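Hydrolase, putative (Plasmodium vivax, PDB 2B30) is of unconfirmed function, but is probably a magnesium-dependent phosphatase of the haloacid dehalogenase (HAD) superfamily, Cof-like subfamily IIB, and binds calcium in this crystal. Local coordinates at residues A[60-65]-A[294-299]; A[118-123]-A[180-185]. All blocks are in the same frame, centred on the assembly; numbering follows the deposited sequence.

Contact 1 of 2, residues A[60-65]-A[294-299]; sequences KGYMVS and KKVFDL
In both Tyr62 and Phe297 the first torsion sets CG anti to the carbonyl carbon, chi1 being -62° in the tyrosine and -67° in the phenylalanine, which helps bring the two rings together. From the loop just before strand 63-67, the CB of Tyr62 points toward the helix; Phe297 starts off to one side of the line joining the segments, and its ring then closes the gap. The aromatic pair is neither stacked nor T-shaped: the ring planes stand at 46° and the centroids lie 5.6 Å apart. The closest atoms are Tyr62 CE2 and Phe297 CD1, 3.6 Å apart, with Tyr62 CD2 3.9 Å from Phe297 CE1. Seen from the phenylalanine, Tyr62 CE2 arrives at the ring edge, near its plane.

Val296 adds an apolar flank, its CG1 lying 4.3 Å from Tyr62 CE1. The phenol oxygen passes the helix end without bonding to it, since Tyr62 OH is 4.0 Å from Val296 O. The aliphatic part of Lys60 approaches the phenylalanine ring obliquely, Lys60 CG standing 4.5 Å from Phe297 CD1. No hydrogen bond joins the segments, so the contact is apolar packing away from the calcium site. Gly61, with positive phi, leads the chain from helix 48-60 toward strand 63-67.

Phe297 also packs on Glu56 and Ala57 of helix 48-60, while Tyr62 rests on Leu30 of strand 29-33. The last turn of helix 288-297 is thereby joined to the turn that leads from helix 48-60 into strand 63-67, an inner strand of the HAD core sheet.

Contact 2 of 2, residues A[118-123]-A[180-185]; sequences DVYAEL and NKLMIV
The ring of Tyr120 receives Leu182 at its edge: CD2 of the leucine lies near the ring plane, 4.1 Å from Tyr120 CE1, and the two side chains cross at about a right angle. Neither ring face is used by strand 181-184; beyond the two segments, Tyr120 also touches Phe138 and Met179. This is helix-on-sheet packing in the smaller alpha/beta unit, consistent with the cap domain of a Cof-type HAD hydrolase, where helix 117-129 lies over a six-stranded mixed sheet.

Leu182 serves both helix residues through separate branches, CD2 to the tyrosine and CD1 to Leu123. Its CG is set opposite the carbonyl carbon (chi1 -51°), and its CB points toward the helix. Tyr120 and Leu123 are three residues apart, so both can address the same leucine. Ile124 and Leu127 of the same helix also touch Leu182, and Leu123 reaches Val218 on the adjoining strand 216-220. All three touching residues are buried, and no hydrogen bond crosses between the segments.

Where the strand begins, Asn180 and Lys181 both face His139 in a classic beta bulge. The CB of Lys181 points away from the helix, and its NZ forms a salt bridge with Glu217. On the helix side of the sheet, the two leucines meet tip to tip, with Leu123 CD2 3.4 Å from Leu182 CD1 and Leu123 CG 4.0 Å from that same methyl.

From the N terminus the chain lays down strand 29-33 and helix 48-60, then reaches segment 60-65, where the loop closed by contact 1 opens. Strand 63-67 and further core strands follow before helix 117-129, which opens the inner loop; strand 181-184 closes it at contact 2, 57 residues later. The chain completes the second sheet, returns to the core through strands 243-247 and 261-264, and closes the outer loop with helix 288-297. Contact 2 is thus nested within contact 1. Their centres are 38 Å apart, on opposite sides of the chain's centre: one ties the C-terminal helix to the eight-stranded sheet, the other a helix to the six-stranded sheet.

Contact 1 of 2, residues A[60-65]-A[294-299]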
loop_
_atom_site.group_PDB
_atom_site.type_symbol
_atom_site.label_atom_id
_atom_site.label_comp_id
_atom_site.label_asym_id
_atom_site.label_seq_id
_atom_site.Cartn_x
_atom_site.Cartn_y
_atom_site.Cartn_z
ATOM N N LYS A 60 -13.004 28.100 0.131
ATOM C CA LYS A 60 -12.968 27.892 1.582
ATOM C C LYS A 60 -11.572 27.494 2.071
ATOM O O LYS A 60 -11.326 27.449 3.276
ATOM C CB LYS A 60 -13.981 26.818 2.008
ATOM C CG LYS A 60 -15.430 27.143 1.692
ATOM C CD LYS A 60 -16.146 27.838 2.829
ATOM C CE LYS A 60 -17.652 27.627 2.756
ATOM N NZ LYS A 60 -18.249 27.643 4.117
ATOM N N GLY A 61 -10.673 27.180 1.140
ATOM C CA GLY A 61 -9.252 27.000 1.452
ATOM C C GLY A 61 -8.762 25.564 1.430
ATOM O O GLY A 61 -7.633 25.295 1.857
ATOM N N TYR A 62 -9.595 24.648 0.927
ATOM C CA TYR A 62 -9.242 23.231 0.840
ATOM C C TYR A 62 -8.361 22.972 -0.378
ATOM O O TYR A 62 -8.604 23.513 -1.450
ATOM C CB TYR A 62 -10.501 22.341 0.769
ATOM C CG TYR A 62 -11.378 22.446 1.994
ATOM C CD1 TYR A 62 -11.144 21.657 3.108
ATOM C CD2 TYR A 62 -12.428 23.355 2.048
ATOM C CE1 TYR A 62 -11.943 21.765 4.246
ATOM C CE2 TYR A 62 -13.220 23.476 3.175
ATOM C CZ TYR A 62 -12.976 22.681 4.270
ATOM O OH TYR A 62 -13.769 22.805 5.388
ATOM N N MET A 63 -7.335 22.146 -0.193
ATOM C CA MET A 63 -6.536 21.638 -1.292
ATOM C C MET A 63 -7.302 20.475 -1.881
ATOM O O MET A 63 -7.799 19.603 -1.152
ATOM C CB MET A 63 -5.159 21.165 -0.823
ATOM C CG MET A 63 -4.291 20.633 -1.964
ATOM S SD MET A 63 -2.528 20.542 -1.589
ATOM C CE MET A 63 -2.061 22.284 -1.524
ATOM N N VAL A 64 -7.403 20.466 -3.201
ATOM C CA VAL A 64 -8.203 19.486 -3.892
ATOM C C VAL A 64 -7.305 18.763 -4.878
ATOM O O VAL A 64 -6.549 19.393 -5.629
ATOM C CB VAL A 64 -9.358 20.173 -4.614
ATOM C CG1 VAL A 64 -10.044 19.236 -5.603
ATOM C CG2 VAL A 64 -10.345 20.711 -3.600
ATOM N N SER A 65 -7.378 17.437 -4.848
ATOM C CA SER A 65 -6.621 16.595 -5.761
ATOM C C SER A 65 -7.510 15.468 -6.270
ATOM O O SER A 65 -8.080 14.697 -5.498
ATOM C CB SER A 65 -5.384 16.009 -5.077
ATOM O OG SER A 65 -4.812 14.998 -5.890
ATOM N N LYS A 294 -20.499 19.306 1.142
ATOM C CA LYS A 294 -21.406 20.144 1.928
ATOM C C LYS A 294 -21.345 19.761 3.415
ATOM O O LYS A 294 -21.279 20.630 4.290
ATOM C CB LYS A 294 -22.846 20.050 1.396
ATOM N N LYS A 295 -21.332 18.464 3.696
ATOM C CA LYS A 295 -21.248 17.997 5.084
ATOM C C LYS A 295 -19.867 18.246 5.701
ATOM O O LYS A 295 -19.748 18.445 6.916
ATOM C CB LYS A 295 -21.652 16.519 5.193
ATOM C CG LYS A 295 -23.098 16.264 4.741
ATOM C CD LYS A 295 -23.862 15.349 5.690
ATOM C CE LYS A 295 -25.375 15.379 5.442
ATOM N NZ LYS A 295 -26.043 16.641 5.912
ATOM N N VAL A 296 -18.831 18.253 4.860
ATOM C CA VAL A 296 -17.489 18.621 5.306
ATOM C C VAL A 296 -17.406 20.117 5.582
ATOM O O VAL A 296 -16.785 20.520 6.568
ATOM C CB VAL A 296 -16.393 18.213 4.290
ATOM C CG1 VAL A 296 -15.019 18.742 4.720
ATOM C CG2 VAL A 296 -16.335 16.701 4.154
ATOM N N PHE A 297 -18.038 20.929 4.729
ATOM C CA PHE A 297 -17.982 22.393 4.871
ATOM C C PHE A 297 -18.570 22.880 6.186
ATOM O O PHE A 297 -17.990 23.750 6.829
ATOM C CB PHE A 297 -18.701 23.120 3.718
ATOM C CG PHE A 297 -18.041 22.954 2.372
ATOM C CD1 PHE A 297 -16.662 22.871 2.243
ATOM C CD2 PHE A 297 -18.810 22.893 1.228
ATOM C CE1 PHE A 297 -16.078 22.706 1.007
ATOM C CE2 PHE A 297 -18.222 22.742 -0.017
ATOM C CZ PHE A 297 -16.860 22.648 -0.126
ATOM N N ASP A 298 -19.708 22.327 6.594
ATOM C CA ASP A 298 -20.364 22.815 7.809
ATOM C C ASP A 298 -19.816 22.213 9.107
ATOM O O ASP A 298 -20.326 22.516 10.185
ATOM C CB ASP A 298 -21.899 22.712 7.719
ATOM C CG ASP A 298 -22.378 21.318 7.440
ATOM O OD1 ASP A 298 -21.785 20.367 7.996
ATOM O OD2 ASP A 298 -23.351 21.183 6.662
ATOM N N LEU A 299 -18.768 21.394 9.018
ATOM C CA LEU A 299 -17.909 21.163 10.178
ATOM C C LEU A 299 -17.280 22.492 10.626
ATOM O O LEU A 299 -17.137 22.728 11.814
ATOM C CB LEU A 299 -16.782 20.178 9.864
ATOM C CG LEU A 299 -17.076 18.715 9.543
ATOM C CD1 LEU A 299 -15.820 18.051 8.978
ATOM C CD2 LEU A 299 -17.562 17.971 10.771
#

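Contact 2 of 2, residues A[118-123]-A[180-185]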
loop_
_atom_site.group_PDB
_atom_site.type_symbol
_atom_site.label_atom_id
_atom_site.label_comp_id
_atom_site.label_asym_id
_atom_site.label_seq_id
_atom_site.Cartn_x
_atom_site.Cartn_y
_atom_site.Cartn_z
ATOM N N ASP A 118 12.206 -4.194 -19.578
ATOM C CA ASP A 118 12.242 -5.649 -19.775
ATOM C C ASP A 118 10.833 -6.232 -19.621
ATOM O O ASP A 118 10.410 -7.063 -20.421
ATOM C CB ASP A 118 13.264 -6.334 -18.843
ATOM C CG ASP A 118 12.974 -6.111 -17.350
ATOM O OD1 ASP A 118 13.169 -4.979 -16.850
ATOM O OD2 ASP A 118 12.573 -7.077 -16.662
ATOM N N VAL A 119 10.091 -5.761 -18.620
ATOM C CA VAL A 119 8.696 -6.194 -18.425
ATOM C C VAL A 119 7.806 -5.680 -19.555
ATOM O O VAL A 119 6.920 -6.394 -20.009
ATOM C CB VAL A 119 8.105 -5.720 -17.060
ATOM C CG1 VAL A 119 6.678 -6.241 -16.882
ATOM C CG2 VAL A 119 8.974 -6.185 -15.901
ATOM N N TYR A 120 8.032 -4.444 -19.999
ATOM C CA TYR A 120 7.219 -3.868 -21.077
ATOM C C TYR A 120 7.399 -4.650 -22.370
ATOM O O TYR A 120 6.424 -4.948 -23.049
ATOM C CB TYR A 120 7.550 -2.395 -21.313
ATOM C CG TYR A 120 6.712 -1.766 -22.405
ATOM C CD1 TYR A 120 5.410 -1.329 -22.151
ATOM C CD2 TYR A 120 7.216 -1.613 -23.701
ATOM C CE1 TYR A 120 4.633 -0.756 -23.161
ATOM C CE2 TYR A 120 6.448 -1.046 -24.713
ATOM C CZ TYR A 120 5.158 -0.615 -24.436
ATOM O OH TYR A 120 4.404 -0.039 -25.437
ATOM N N ALA A 121 8.644 -4.983 -22.700
ATOM C CA ALA A 121 8.944 -5.824 -23.865
ATOM C C ALA A 121 8.181 -7.140 -23.777
ATOM O O ALA A 121 7.579 -7.595 -24.756
ATOM C CB ALA A 121 10.428 -6.093 -23.969
ATOM N N GLU A 122 8.195 -7.750 -22.602
ATOM C CA GLU A 122 7.509 -9.008 -22.446
ATOM C C GLU A 122 6.031 -8.774 -22.637
ATOM O O GLU A 122 5.353 -9.559 -23.293
ATOM C CB GLU A 122 7.784 -9.635 -21.087
ATOM C CG GLU A 122 7.228 -11.043 -20.984
ATOM C CD GLU A 122 7.728 -11.800 -19.763
ATOM O OE1 GLU A 122 8.145 -11.149 -18.773
ATOM O OE2 GLU A 122 7.701 -13.052 -19.796
ATOM N N LEU A 123 5.543 -7.671 -22.084
ATOM C CA LEU A 123 4.119 -7.379 -22.098
ATOM C C LEU A 123 3.588 -7.258 -23.520
ATOM O O LEU A 123 2.559 -7.849 -23.851
ATOM C CB LEU A 123 3.828 -6.099 -21.314
ATOM C CG LEU A 123 2.373 -5.655 -21.270
ATOM C CD1 LEU A 123 1.544 -6.706 -20.585
ATOM C CD2 LEU A 123 2.255 -4.311 -20.570
ATOM N N ASN A 180 3.402 4.531 -19.449
ATOM C CA ASN A 180 2.900 4.653 -18.077
ATOM C C ASN A 180 1.739 3.693 -17.835
ATOM O O ASN A 180 1.573 3.171 -16.726
ATOM C CB ASN A 180 2.430 6.074 -17.787
ATOM C CG ASN A 180 3.556 7.085 -17.821
ATOM O OD1 ASN A 180 3.765 7.751 -18.830
ATOM N ND2 ASN A 180 4.272 7.222 -16.710
ATOM N N LYS A 181 0.931 3.483 -18.872
ATOM C CA LYS A 181 -0.243 2.631 -18.756
ATOM C C LYS A 181 -0.713 2.053 -20.086
ATOM O O LYS A 181 -0.710 2.745 -21.104
ATOM C CB LYS A 181 -1.393 3.419 -18.124
ATOM C CG LYS A 181 -2.709 2.654 -18.015
ATOM C CD LYS A 181 -3.703 3.418 -17.171
ATOM C CE LYS A 181 -4.381 4.534 -17.948
ATOM N NZ LYS A 181 -5.770 4.177 -18.266
ATOM N N LEU A 182 -1.122 0.787 -20.061
ATOM C CA LEU A 182 -1.884 0.197 -21.162
ATOM C C LEU A 182 -3.294 -0.098 -20.650
ATOM O O LEU A 182 -3.459 -0.854 -19.684
ATOM C CB LEU A 182 -1.247 -1.101 -21.675
ATOM C CG LEU A 182 0.232 -1.129 -22.050
ATOM C CD1 LEU A 182 0.536 -2.404 -22.803
ATOM C CD2 LEU A 182 0.623 0.051 -22.900
ATOM N N MET A 183 -4.299 0.514 -21.271
ATOM C CA MET A 183 -5.689 0.182 -20.977
ATOM C C MET A 183 -6.209 -0.728 -22.066
ATOM O O MET A 183 -6.528 -0.270 -23.162
ATOM C CB MET A 183 -6.566 1.424 -20.902
ATOM C CG MET A 183 -7.962 1.128 -20.379
ATOM S SD MET A 183 -9.191 2.178 -21.147
ATOM C CE MET A 183 -10.683 1.593 -20.332
ATOM N N ILE A 184 -6.289 -2.020 -21.768
ATOM C CA ILE A 184 -6.789 -2.996 -22.732
ATOM C C ILE A 184 -8.322 -2.966 -22.703
ATOM O O ILE A 184 -8.942 -3.361 -21.713
ATOM C CB ILE A 184 -6.260 -4.419 -22.438
ATOM C CG1 ILE A 184 -4.727 -4.415 -22.334
ATOM C CG2 ILE A 184 -6.688 -5.392 -23.529
ATOM C CD1 ILE A 184 -4.129 -5.783 -22.029
ATOM N N VAL A 185 -8.917 -2.472 -23.786
ATOM C CA VAL A 185 -10.368 -2.447 -23.919
ATOM C C VAL A 185 -10.854 -3.859 -24.228
ATOM O O VAL A 185 -10.388 -4.497 -25.169
ATOM C CB VAL A 185 -10.819 -1.454 -25.007
ATOM C CG1 VAL A 185 -12.302 -1.585 -25.274
ATOM C CG2 VAL A 185 -10.483 -0.026 -24.589
#